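Local coordinates for protein arabinosyltransferase C (Mycobacterium tuberculosis, PDB 3PTY) that probably polymerises arabinose into the arabinan of the mycobacterial cell wall, this chain being its C-terminal extracellular, lectin-like carbohydrate-binding domain, at residues Val39-Asn44 with Leu342-Pro347; Ala53-Ala58 with Pro112-Ser117; Asn70-Asp75 with Trp239-Pro244; Gly195-Ala200 with Leu215-Ser220; Glu287-Arg292 with Leu320-Thr325. All coordinates share one frame; numbering follows the deposited sequence.

Contact 1 of 5, residues Val39-Asn44 with Leu342-Pro347; sequences VELDPN and LQRLTP
Val39 and Leu342 meet on one face of the mixed beta-sheet of this lectin-like domain, although their strands are not neighbours. Strand 322-331 runs antiparallel between 37-40 and 341-347, so the two strands on its flanks run parallel to each other and their CA atoms stay 8.2 Å apart at the Val39-Leu342 pair. Only side chains can close such a gap.

Leu342 does most of it. Its CB points at the other strand, yet Leu342 CB is still 5.1 Å from Val39 CG2, and CG, placed anti to the backbone N (chi1 173°), gains almost nothing. From there the two methyls part. CD1 turns away from Val39, while CD2 reaches across and settles against Val39 CG2 at 3.7 Å and CG1 at 4.1 Å, so one leucine methyl sits at the fork of the valine. The two side chains cross at about a right angle. Leu253 of helix 253-257 packs on both residues, and Trp291 and Ile293 flank Leu342 from the next strand, which makes this the buried end of the contact.

Two residues further along, the strand 37-40 side has run into loop and the pairing becomes looser and more open to solvent. Arg344 sends its chain out, bent at chi3 (-146°), across the side chain of Leu41, whose methyl CD1 touches the guanidinium atom Arg344 NH1 at 4.1 Å.

Contact 2 of 5, residues Ala53-Ala58 with Pro112-Ser117; sequences APLADA and PGINGS
Leu55 and Ile114 lay their side chains obliquely across one another at the surface, and Ala56 CB lies against CG1 and CD1 of the same isoleucine. The isoleucine is the longer arm: CG1 stands anti to the backbone N (chi1 -170°) and the chain runs on almost fully extended, which carries CD1 out over the short helix 55-58. Leu55 CD2 meets this tip, 3.5 Å from Ile114 CD1, and also grazes the other branch, with Ile114 CG2 at 4.2 Å. Ala56 points at the partner segment, and its CB takes up the shaft of the same side chain, 3.7 Å from Ile114 CG1. One isoleucine is therefore held by two consecutive residues, Leu55 at the tip, Ala56 along the last two carbons.

What aims Ile114 is a type I beta turn from Gly113 to Gly116, closed by the bond from Gly116 N to Gly113 O (3.0 Å). Ile114 and Asn115 are its two central residues. Asn115 adds a lighter touch, its CB lying 3.9 Å from Ala56 O, while its amide end is occupied outside the contact, OD1 accepting from the backbone N of Val132. In the weakly bonded helix about 55-58, Asp57 N donates to Pro54 O at 2.9 Å. Pro131 packs on both Leu55 and Asn115, tying the two segments to the loop leading to strand 133-134.

The meeting is almost wholly of hydrocarbon with no polar bond between the segments, so what joins turn to helix is shape and the removal of hydrocarbon from water, while hydrogen bonding keeps each partner's own backbone in form.

Contact 3 of 5, residues Asn70-Asp75 with Trp239-Pro244; sequences NGIPAD and WIALTP. With PO4 (phosphate ion), chain D.
Pro73 lies over one face of the Trp239 indole, a CH-pi contact in which CD sits 3.6 Å from the centroid of the six-membered ring and 22° off its normal. The closest atom below it is Trp239 CZ2, 3.4 Å from Pro73 CD, so the proline is displaced toward the rim, and its CG shares the contact. Beside this pair, Ile72 sets CG1 against Ala241 CB at 3.7 Å, and its CG2 reaches more loosely toward Trp239 CH2.

A phosphate ion, probably from the crystallisation liquor, lies at the N-H edge of the indole. Trp239 NE1 donates to its O4 across 2.8 Å in a nearly straight bond, N-H...O 175°, and Arg172 holds the same ion.

Further out, Trp136 meets Trp239 edge-to-face and also packs on Pro73. The loop 70-75 packs beside strand 240-242 of the antiparallel sheet, and Gly71, the centre of an inverse gamma turn just ahead of Ile72, is backbone-bonded to Trp136. Next in the chain to the tryptophan is His238, which binds the calcium ion with Asp231 and Asp233; the Trp239 side chain is about 5 Å from that metal.

The chemistry divides the indole cleanly: its pi face takes the C-H groups of proline CD, bonded to the proline N and so probably slightly polarised, while its one N-H is spent in plane on an anion.

Contact 4 of 5, residues Gly195-Ala200 with Leu215-Ser220; sequences GSMEFA and LSAIPS
Met197 reaches from strand 195-202 of the large antiparallel sheet to the 3-10 turn 215-217, touching Ala217 and Ile218. The turn directly follows strand 209-214, the antiparallel neighbour of 195-202, so the contact joins one strand to the chain just leaving the strand beside it.

The strand starts at Gly195, whose backbone pairs with Trp182 on the other flanking strand, 178-183. Ser196 turns from the 3-10 turn, and its OG is hydrogen-bonded to Arg179. Met197 then comes up on the opposite side of the strand. Its CG lies between the backbone N and the carbonyl carbon (chi1 63°), the chain continues straight through chi2, and a bend at chi3 of -56° swings the methyl over the turn. Sulfur and methyl both meet the alanine: Met197 SD is 3.8 Å from Ala217 CB and also 4.2 Å from Ile218 CG1. Met197 also packs on Trp182, Ala213 and Pro214. Glu198 goes back to the side of Ser196, with OE1 bonded to Ser175 OG and OE2 in a long, weak ion pair with Arg179. Phe199 is buried against Leu165, Val167 and Leu180.

Across from them the turn is kept in shape by Ile218 N donating to Leu215 O at 3.0 Å, and Ala217 CB points toward the strand. There the packing is tight: Met197 CE stands 3.4 Å from Ala217 CB, closer than carbons usually come.

Contact 5 of 5, residues Glu287-Arg292 with Leu320-Thr325; sequences ETPKWR and LLMRAT
At the guanidinium of Arg292, the methyl of Ala324 comes in obliquely, its CB 3.6 Å from NH2. The charged group is steered there by a chain that leaves anti to the backbone N and then folds at chi3 (66°), and it is fixed by a bond from Arg292 NE to Gln343 OE1. The puckered ring of Pro289 takes the sulfur of Met322 at its outer carbons: Pro289 CG is 3.9 Å from Met322 SD, with CD slightly farther.

Gln343 shows how the fold is built here. It belongs to strand 341-347, which runs antiparallel between 291-294 and 322-331 in the mixed sheet, so Arg292 and Ala324 face each other over the intervening strand and lie 7.8 Å apart at CA.

Before strand 291-294 begins, the chain is loop, and Met322 reaches it by bending twice, at chi2 (-115°) and chi3. This brings SD against backbone as well as ring, with Pro289 O also 3.9 Å from Met322 SD. The Thr288 side chain crosses that of Met322 at a slant, CG2 4.2 Å from the same SD, and Phe279 and Phe264 pack on Pro289.

Overall arrangement
Contacts 1 and 5 share the mixed sheet, their centres 12 Å apart: Thr346 O and Arg323 N are 2.6 Å apart, probably hydrogen-bonded, and each reaches over a strand that the other uses, 322-331 for contact 1 and 341-347 for contact 5. Contacts 2 and 3 form a second cluster, centres 14 Å apart, joined where Asn70 ND2 probably donates to Gly116 O at 3.0 Å. Contact 4 belongs to the antiparallel sheet that contact 3 also reaches, yet lies 24 Å from it and 38 Å from contact 5, centre to centre. Contact 3 is the one beside the calcium site. In contact 5, the Arg292 side chain is about 13 Å from a bound octyl arabinofuranoside.

Contact 1 of 5, residues Val39-Asn44 with Leu342-Pro347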
# COMPACT_ATOMS: atom_id res chain seq x y z
N VAL A 39 14.25 -14.79 2.38
CA VAL A 39 14.80 -13.51 2.81
C VAL A 39 16.32 -13.59 2.88
O VAL A 39 16.88 -14.54 3.43
CB VAL A 39 14.26 -13.12 4.19
CG1 VAL A 39 14.93 -11.84 4.70
CG2 VAL A 39 12.74 -12.96 4.14
N GLU A 40 16.98 -12.57 2.33
CA GLU A 40 18.43 -12.50 2.30
C GLU A 40 18.90 -11.37 3.20
O GLU A 40 19.07 -10.24 2.76
CB GLU A 40 18.90 -12.26 0.86
CG GLU A 40 20.40 -12.08 0.72
CD GLU A 40 20.83 -11.69 -0.69
OE1 GLU A 40 20.02 -11.11 -1.44
OE2 GLU A 40 22.00 -11.98 -1.03
N LEU A 41 19.08 -11.68 4.49
CA LEU A 41 19.44 -10.66 5.47
C LEU A 41 20.86 -10.13 5.30
O LEU A 41 21.16 -8.99 5.65
CB LEU A 41 19.31 -11.21 6.89
CG LEU A 41 17.89 -11.35 7.45
CD1 LEU A 41 17.96 -11.83 8.89
CD2 LEU A 41 17.18 -10.02 7.36
N ASP A 42 21.75 -10.96 4.77
CA ASP A 42 23.15 -10.58 4.64
C ASP A 42 23.63 -10.77 3.21
O ASP A 42 24.25 -11.77 2.89
CB ASP A 42 24.01 -11.41 5.59
CG ASP A 42 25.45 -10.92 5.65
OD1 ASP A 42 25.78 -9.94 4.95
OD2 ASP A 42 26.25 -11.53 6.39
N PRO A 43 23.32 -9.80 2.34
CA PRO A 43 23.72 -9.91 0.94
C PRO A 43 25.24 -10.02 0.78
O PRO A 43 25.72 -10.60 -0.19
CB PRO A 43 23.20 -8.59 0.33
CG PRO A 43 23.02 -7.67 1.53
CD PRO A 43 22.52 -8.60 2.60
N ASN A 44 26.01 -9.49 1.73
CA ASN A 44 27.45 -9.59 1.59
C ASN A 44 28.00 -11.01 1.75
O ASN A 44 29.04 -11.34 1.18
CB ASN A 44 28.15 -8.60 2.50
CG ASN A 44 28.22 -7.22 1.87
OD1 ASN A 44 28.95 -6.98 0.89
ND2 ASN A 44 27.44 -6.32 2.41
N LEU A 342 9.69 -6.90 2.53
CA LEU A 342 9.87 -7.02 3.97
C LEU A 342 10.87 -5.95 4.38
O LEU A 342 11.90 -5.80 3.74
CB LEU A 342 10.43 -8.40 4.32
CG LEU A 342 10.83 -8.61 5.78
CD1 LEU A 342 9.61 -8.48 6.68
CD2 LEU A 342 11.50 -9.97 5.98
N GLN A 343 10.55 -5.20 5.43
CA GLN A 343 11.47 -4.19 5.96
C GLN A 343 11.78 -4.46 7.42
O GLN A 343 10.89 -4.84 8.19
CB GLN A 343 10.84 -2.81 5.88
CG GLN A 343 10.42 -2.39 4.48
CD GLN A 343 10.03 -0.94 4.44
OE1 GLN A 343 9.16 -0.51 5.21
NE2 GLN A 343 10.68 -0.18 3.58
N ARG A 344 13.03 -4.26 7.81
CA ARG A 344 13.41 -4.33 9.21
C ARG A 344 13.30 -2.94 9.81
O ARG A 344 13.73 -1.96 9.20
CB ARG A 344 14.85 -4.84 9.36
CG ARG A 344 15.24 -5.12 10.80
CD ARG A 344 16.36 -6.15 10.87
NE ARG A 344 16.24 -6.99 12.06
CZ ARG A 344 16.91 -8.12 12.25
NH1 ARG A 344 17.75 -8.55 11.32
NH2 ARG A 344 16.73 -8.83 13.36
N LEU A 345 12.71 -2.85 11.00
CA LEU A 345 12.56 -1.55 11.66
C LEU A 345 13.55 -1.43 12.80
O LEU A 345 13.73 -2.37 13.58
CB LEU A 345 11.13 -1.37 12.20
CG LEU A 345 10.01 -1.55 11.18
CD1 LEU A 345 8.65 -1.30 11.81
CD2 LEU A 345 10.21 -0.63 9.99
N THR A 346 14.20 -0.28 12.88
CA THR A 346 15.14 0.02 13.96
C THR A 346 14.93 1.45 14.44
O THR A 346 14.53 2.31 13.66
CB THR A 346 16.60 -0.16 13.49
OG1 THR A 346 16.79 0.55 12.26
CG2 THR A 346 16.91 -1.63 13.27
N PRO A 347 15.17 1.70 15.73
CA PRO A 347 15.01 3.05 16.30
C PRO A 347 15.76 4.09 15.48
O PRO A 347 16.95 3.90 15.20
CB PRO A 347 15.62 2.91 17.70
CG PRO A 347 16.46 1.65 17.63
CD PRO A 347 15.64 0.76 16.75

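Contact 2 of 5, residues Ala53-Ala58 with Pro112-Ser117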
# COMPACT_ATOMS: atom_id res chain seq x y z
N ALA A 53 41.43 -10.01 -8.89
CA ALA A 53 41.51 -8.64 -8.37
C ALA A 53 41.05 -8.53 -6.91
O ALA A 53 40.19 -9.28 -6.47
CB ALA A 53 40.70 -7.70 -9.26
N PRO A 54 41.64 -7.58 -6.16
CA PRO A 54 41.10 -7.30 -4.82
C PRO A 54 39.64 -6.87 -4.93
O PRO A 54 39.24 -6.35 -5.97
CB PRO A 54 41.96 -6.12 -4.33
CG PRO A 54 43.19 -6.16 -5.16
CD PRO A 54 42.78 -6.71 -6.50
N LEU A 55 38.87 -7.09 -3.87
CA LEU A 55 37.45 -6.78 -3.85
C LEU A 55 37.14 -5.35 -4.32
O LEU A 55 36.19 -5.12 -5.06
CB LEU A 55 36.92 -6.98 -2.42
CG LEU A 55 35.45 -6.75 -2.11
CD1 LEU A 55 35.07 -7.52 -0.85
CD2 LEU A 55 35.17 -5.28 -1.93
N ALA A 56 37.95 -4.40 -3.86
CA ALA A 56 37.72 -2.99 -4.18
C ALA A 56 37.86 -2.73 -5.67
O ALA A 56 37.20 -1.83 -6.21
CB ALA A 56 38.69 -2.10 -3.39
N ASP A 57 38.72 -3.50 -6.34
CA ASP A 57 39.10 -3.26 -7.73
C ASP A 57 38.22 -4.00 -8.73
O ASP A 57 38.10 -3.59 -9.88
CB ASP A 57 40.54 -3.73 -7.98
CG ASP A 57 41.59 -2.93 -7.20
OD1 ASP A 57 41.26 -2.37 -6.14
OD2 ASP A 57 42.74 -2.87 -7.66
N ALA A 58 37.65 -5.11 -8.30
CA ALA A 58 37.12 -6.10 -9.24
C ALA A 58 35.94 -5.60 -10.09
O ALA A 58 35.79 -6.00 -11.24
CB ALA A 58 36.75 -7.40 -8.51
N PRO A 112 32.87 7.47 2.89
CA PRO A 112 32.78 6.74 1.62
C PRO A 112 32.89 5.24 1.82
O PRO A 112 33.43 4.78 2.82
CB PRO A 112 34.01 7.25 0.84
CG PRO A 112 34.63 8.34 1.70
CD PRO A 112 34.19 8.07 3.09
N GLY A 113 32.36 4.47 0.87
CA GLY A 113 32.53 3.04 0.89
C GLY A 113 33.89 2.64 0.35
O GLY A 113 34.74 3.48 0.08
N ILE A 114 34.07 1.33 0.18
CA ILE A 114 35.37 0.78 -0.17
C ILE A 114 36.02 1.37 -1.43
O ILE A 114 37.23 1.58 -1.46
CB ILE A 114 35.32 -0.75 -0.27
CG1 ILE A 114 36.74 -1.32 -0.39
CG2 ILE A 114 34.42 -1.20 -1.43
CD1 ILE A 114 36.82 -2.79 -0.07
N ASN A 115 35.23 1.64 -2.48
CA ASN A 115 35.82 2.26 -3.66
C ASN A 115 35.50 3.75 -3.82
O ASN A 115 35.64 4.30 -4.90
CB ASN A 115 35.57 1.45 -4.96
CG ASN A 115 34.18 1.68 -5.55
OD1 ASN A 115 33.20 1.88 -4.83
ND2 ASN A 115 34.10 1.63 -6.88
N GLY A 116 35.09 4.39 -2.73
CA GLY A 116 34.96 5.84 -2.68
C GLY A 116 33.55 6.39 -2.85
O GLY A 116 33.36 7.60 -2.93
N SER A 117 32.56 5.50 -2.91
CA SER A 117 31.19 5.93 -3.12
C SER A 117 30.55 6.41 -1.83
O SER A 117 30.69 5.77 -0.79
CB SER A 117 30.34 4.79 -3.69
OG SER A 117 29.03 5.25 -3.99

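Contact 3 of 5, residues Asn70-Asp75 with Trp239-Pro244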
# COMPACT_ATOMS: atom_id res chain seq x y z
N ASN A 70 30.69 7.49 -7.66
CA ASN A 70 29.61 8.41 -7.30
C ASN A 70 28.72 8.81 -8.48
O ASN A 70 28.02 9.82 -8.42
CB ASN A 70 30.18 9.64 -6.59
CG ASN A 70 30.72 9.30 -5.22
OD1 ASN A 70 29.96 9.09 -4.27
ND2 ASN A 70 32.04 9.23 -5.10
N GLY A 71 28.74 8.00 -9.54
CA GLY A 71 27.89 8.24 -10.70
C GLY A 71 26.47 7.75 -10.46
O GLY A 71 25.96 6.88 -11.17
N ILE A 72 25.83 8.32 -9.44
CA ILE A 72 24.47 7.96 -9.02
C ILE A 72 23.86 9.20 -8.39
O ILE A 72 24.49 9.85 -7.56
CB ILE A 72 24.51 6.89 -7.92
CG1 ILE A 72 25.31 5.67 -8.38
CG2 ILE A 72 23.09 6.49 -7.50
CD1 ILE A 72 25.54 4.67 -7.28
N PRO A 73 22.61 9.54 -8.76
CA PRO A 73 21.96 10.73 -8.17
C PRO A 73 21.82 10.58 -6.67
O PRO A 73 21.72 9.46 -6.17
CB PRO A 73 20.57 10.72 -8.81
CG PRO A 73 20.67 9.83 -10.00
CD PRO A 73 21.74 8.83 -9.70
N ALA A 74 21.81 11.69 -5.94
CA ALA A 74 21.56 11.65 -4.50
C ALA A 74 20.17 11.09 -4.21
O ALA A 74 19.95 10.43 -3.20
CB ALA A 74 21.72 13.03 -3.88
N ASP A 75 19.23 11.36 -5.11
CA ASP A 75 17.86 10.89 -4.95
C ASP A 75 17.52 9.84 -6.00
O ASP A 75 17.21 10.18 -7.15
CB ASP A 75 16.88 12.05 -5.06
N TRP A 239 20.48 5.95 -17.07
CA TRP A 239 21.79 5.67 -16.49
C TRP A 239 21.75 4.34 -15.75
O TRP A 239 20.67 3.80 -15.50
CB TRP A 239 22.22 6.81 -15.54
CG TRP A 239 21.19 7.11 -14.50
CD1 TRP A 239 20.17 8.02 -14.59
CD2 TRP A 239 21.07 6.51 -13.20
NE1 TRP A 239 19.43 8.02 -13.44
CE2 TRP A 239 19.96 7.10 -12.57
CE3 TRP A 239 21.79 5.53 -12.52
CZ2 TRP A 239 19.55 6.74 -11.28
CZ3 TRP A 239 21.39 5.17 -11.24
CH2 TRP A 239 20.28 5.78 -10.64
N ILE A 240 22.91 3.82 -15.39
CA ILE A 240 23.02 2.51 -14.77
C ILE A 240 23.99 2.55 -13.59
O ILE A 240 25.06 3.14 -13.70
CB ILE A 240 23.57 1.46 -15.77
CG1 ILE A 240 22.71 1.43 -17.04
CG2 ILE A 240 23.61 0.07 -15.13
CD1 ILE A 240 23.30 0.57 -18.16
N ALA A 241 23.61 1.94 -12.47
CA ALA A 241 24.54 1.76 -11.36
C ALA A 241 24.53 0.30 -10.94
O ALA A 241 23.46 -0.31 -10.83
CB ALA A 241 24.18 2.66 -10.18
N LEU A 242 25.71 -0.27 -10.69
CA LEU A 242 25.83 -1.69 -10.38
C LEU A 242 26.68 -1.94 -9.15
O LEU A 242 27.49 -1.10 -8.76
CB LEU A 242 26.46 -2.45 -11.56
CG LEU A 242 25.76 -2.41 -12.92
CD1 LEU A 242 26.61 -3.13 -13.96
CD2 LEU A 242 24.38 -3.02 -12.84
N THR A 243 26.49 -3.10 -8.54
CA THR A 243 27.34 -3.59 -7.47
C THR A 243 27.73 -5.00 -7.88
O THR A 243 27.20 -5.51 -8.87
CB THR A 243 26.59 -3.60 -6.12
OG1 THR A 243 25.36 -4.32 -6.28
CG2 THR A 243 26.29 -2.17 -5.65
N PRO A 244 28.65 -5.65 -7.14
CA PRO A 244 29.15 -6.95 -7.62
C PRO A 244 28.15 -8.09 -7.53
O PRO A 244 27.17 -7.99 -6.79
CB PRO A 244 30.36 -7.22 -6.71
CG PRO A 244 30.83 -5.85 -6.31
CD PRO A 244 29.53 -5.08 -6.10
P PO4 D . 16.73 10.22 -11.63
O1 PO4 D . 15.23 10.42 -11.69
O2 PO4 D . 17.06 9.17 -10.59
O3 PO4 D . 17.40 11.52 -11.25
O4 PO4 D . 17.23 9.77 -12.99

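Contact 4 of 5, residues Gly195-Ala200 with Leu215-Ser220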
# COMPACT_ATOMS: atom_id res chain seq x y z
N GLY A 195 29.76 -17.38 -23.19
CA GLY A 195 28.37 -17.01 -23.44
C GLY A 195 27.92 -15.95 -22.46
O GLY A 195 28.71 -15.50 -21.61
N SER A 196 26.66 -15.55 -22.56
CA SER A 196 26.15 -14.51 -21.67
C SER A 196 24.63 -14.58 -21.58
O SER A 196 23.96 -15.23 -22.40
CB SER A 196 26.57 -13.13 -22.16
OG SER A 196 25.92 -12.80 -23.37
N MET A 197 24.09 -13.92 -20.56
CA MET A 197 22.64 -13.85 -20.40
C MET A 197 22.24 -12.48 -19.88
O MET A 197 23.08 -11.69 -19.44
CB MET A 197 22.17 -14.93 -19.42
CG MET A 197 22.70 -14.78 -18.00
SD MET A 197 22.25 -16.18 -16.96
CE MET A 197 20.47 -16.14 -17.15
N GLU A 198 20.95 -12.20 -19.95
CA GLU A 198 20.38 -10.98 -19.40
C GLU A 198 19.83 -11.27 -18.01
O GLU A 198 19.72 -12.43 -17.62
CB GLU A 198 19.27 -10.47 -20.31
CG GLU A 198 19.81 -9.88 -21.59
CD GLU A 198 18.72 -9.50 -22.56
OE1 GLU A 198 17.53 -9.63 -22.20
OE2 GLU A 198 19.05 -9.08 -23.68
N PHE A 199 19.49 -10.21 -17.28
CA PHE A 199 18.89 -10.33 -15.96
C PHE A 199 17.41 -10.02 -16.06
O PHE A 199 16.99 -9.25 -16.93
CB PHE A 199 19.49 -9.31 -14.99
CG PHE A 199 20.90 -9.61 -14.56
CD1 PHE A 199 21.98 -9.15 -15.29
CD2 PHE A 199 21.14 -10.32 -13.40
CE1 PHE A 199 23.28 -9.41 -14.89
CE2 PHE A 199 22.43 -10.59 -12.98
CZ PHE A 199 23.50 -10.13 -13.73
N ALA A 200 16.62 -10.59 -15.16
CA ALA A 200 15.25 -10.13 -14.95
C ALA A 200 15.32 -8.91 -14.04
O ALA A 200 15.86 -8.98 -12.94
CB ALA A 200 14.40 -11.21 -14.33
N LEU A 215 20.55 -19.42 -12.05
CA LEU A 215 21.81 -20.15 -12.17
C LEU A 215 21.68 -21.30 -13.17
O LEU A 215 22.67 -21.71 -13.77
CB LEU A 215 22.26 -20.70 -10.81
CG LEU A 215 22.74 -19.67 -9.79
CD1 LEU A 215 23.05 -20.36 -8.46
CD2 LEU A 215 23.96 -18.92 -10.31
N SER A 216 20.46 -21.81 -13.35
CA SER A 216 20.25 -22.92 -14.27
C SER A 216 20.66 -22.58 -15.70
O SER A 216 20.96 -23.46 -16.49
CB SER A 216 18.79 -23.38 -14.24
OG SER A 216 17.93 -22.39 -14.78
N ALA A 217 20.67 -21.29 -16.04
CA ALA A 217 21.03 -20.88 -17.39
C ALA A 217 22.54 -20.93 -17.63
O ALA A 217 22.99 -20.93 -18.78
CB ALA A 217 20.49 -19.48 -17.69
N ILE A 218 23.33 -20.94 -16.56
CA ILE A 218 24.79 -20.94 -16.69
C ILE A 218 25.31 -22.36 -16.89
O ILE A 218 25.04 -23.24 -16.08
CB ILE A 218 25.47 -20.33 -15.45
CG1 ILE A 218 24.90 -18.94 -15.15
CG2 ILE A 218 26.98 -20.26 -15.66
CD1 ILE A 218 25.58 -18.26 -13.97
N PRO A 219 26.08 -22.58 -17.97
CA PRO A 219 26.57 -23.94 -18.23
C PRO A 219 27.42 -24.48 -17.08
O PRO A 219 28.15 -23.72 -16.44
CB PRO A 219 27.43 -23.77 -19.50
CG PRO A 219 26.92 -22.52 -20.14
CD PRO A 219 26.50 -21.62 -19.00
N SER A 220 27.34 -25.78 -16.84
CA SER A 220 28.00 -26.42 -15.71
C SER A 220 29.52 -26.33 -15.75
O SER A 220 30.18 -26.46 -14.72
CB SER A 220 27.57 -27.89 -15.61
OG SER A 220 28.00 -28.61 -16.75

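Contact 5 of 5, residues Glu287-Arg292 with Leu320-Thr325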
# COMPACT_ATOMS: atom_id res chain seq x y z
N GLU A 287 4.53 -2.26 22.77
CA GLU A 287 5.76 -2.92 22.37
C GLU A 287 6.36 -2.22 21.15
O GLU A 287 5.75 -1.32 20.59
CB GLU A 287 5.49 -4.39 22.05
CG GLU A 287 4.45 -4.60 20.95
CD GLU A 287 4.04 -6.06 20.78
OE1 GLU A 287 4.50 -6.91 21.57
OE2 GLU A 287 3.24 -6.34 19.87
N THR A 288 7.56 -2.63 20.77
CA THR A 288 8.27 -2.02 19.65
C THR A 288 8.11 -2.90 18.41
O THR A 288 8.40 -4.09 18.46
CB THR A 288 9.76 -1.85 19.98
OG1 THR A 288 9.89 -1.12 21.21
CG2 THR A 288 10.50 -1.11 18.87
N PRO A 289 7.64 -2.32 17.29
CA PRO A 289 7.54 -3.12 16.06
C PRO A 289 8.94 -3.39 15.51
O PRO A 289 9.81 -2.52 15.62
CB PRO A 289 6.76 -2.22 15.10
CG PRO A 289 6.96 -0.83 15.61
CD PRO A 289 7.21 -0.92 17.09
N LYS A 290 9.15 -4.57 14.94
CA LYS A 290 10.48 -4.94 14.47
C LYS A 290 10.58 -5.08 12.95
O LYS A 290 11.67 -5.04 12.39
CB LYS A 290 10.94 -6.23 15.15
CG LYS A 290 11.26 -6.04 16.64
CD LYS A 290 11.85 -7.30 17.25
CE LYS A 290 12.40 -7.03 18.65
N TRP A 291 9.43 -5.24 12.30
CA TRP A 291 9.38 -5.43 10.85
C TRP A 291 8.17 -4.71 10.29
O TRP A 291 7.24 -4.36 11.02
CB TRP A 291 9.26 -6.92 10.49
CG TRP A 291 10.28 -7.82 11.11
CD1 TRP A 291 10.19 -8.46 12.32
CD2 TRP A 291 11.56 -8.18 10.57
NE1 TRP A 291 11.32 -9.20 12.55
CE2 TRP A 291 12.18 -9.05 11.50
CE3 TRP A 291 12.24 -7.85 9.39
CZ2 TRP A 291 13.45 -9.58 11.28
CZ3 TRP A 291 13.50 -8.39 9.17
CH2 TRP A 291 14.09 -9.25 10.11
N ARG A 292 8.17 -4.50 8.98
CA ARG A 292 6.99 -4.05 8.28
C ARG A 292 6.91 -4.81 6.97
O ARG A 292 7.92 -5.02 6.30
CB ARG A 292 7.04 -2.54 8.00
CG ARG A 292 5.87 -2.04 7.13
CD ARG A 292 5.72 -0.52 7.18
NE ARG A 292 6.86 0.14 6.56
CZ ARG A 292 6.98 1.46 6.41
NH1 ARG A 292 6.02 2.27 6.85
NH2 ARG A 292 8.06 1.97 5.84
N LEU A 320 5.98 6.13 15.84
CA LEU A 320 7.06 6.04 16.85
C LEU A 320 8.48 6.46 16.41
O LEU A 320 9.42 6.34 17.19
CB LEU A 320 7.13 4.65 17.49
N LEU A 321 8.64 6.94 15.18
CA LEU A 321 9.95 7.37 14.69
C LEU A 321 10.94 6.21 14.56
O LEU A 321 11.91 6.11 15.32
CB LEU A 321 10.54 8.47 15.59
N MET A 322 10.69 5.34 13.59
CA MET A 322 11.54 4.20 13.33
C MET A 322 12.20 4.36 11.96
O MET A 322 11.61 4.96 11.06
CB MET A 322 10.71 2.92 13.31
CG MET A 322 9.77 2.76 14.50
SD MET A 322 10.22 1.36 15.54
CE MET A 322 11.85 1.83 16.08
N ARG A 323 13.40 3.83 11.80
CA ARG A 323 14.00 3.69 10.48
C ARG A 323 13.56 2.37 9.85
O ARG A 323 13.65 1.32 10.49
CB ARG A 323 15.52 3.73 10.55
CG ARG A 323 16.18 3.47 9.21
CD ARG A 323 17.60 2.93 9.37
NE ARG A 323 18.53 3.97 9.78
CZ ARG A 323 19.09 4.85 8.95
NH1 ARG A 323 18.80 4.81 7.66
NH2 ARG A 323 19.93 5.77 9.42
N ALA A 324 13.08 2.42 8.61
CA ALA A 324 12.66 1.23 7.89
C ALA A 324 13.65 0.88 6.79
O ALA A 324 13.91 1.69 5.90
CB ALA A 324 11.27 1.44 7.30
N THR A 325 14.21 -0.32 6.86
CA THR A 325 15.17 -0.78 5.86
C THR A 325 14.66 -2.02 5.14
O THR A 325 14.53 -3.09 5.74
CB THR A 325 16.52 -1.13 6.50
OG1 THR A 325 16.98 -0.01 7.26
CG2 THR A 325 17.55 -1.48 5.44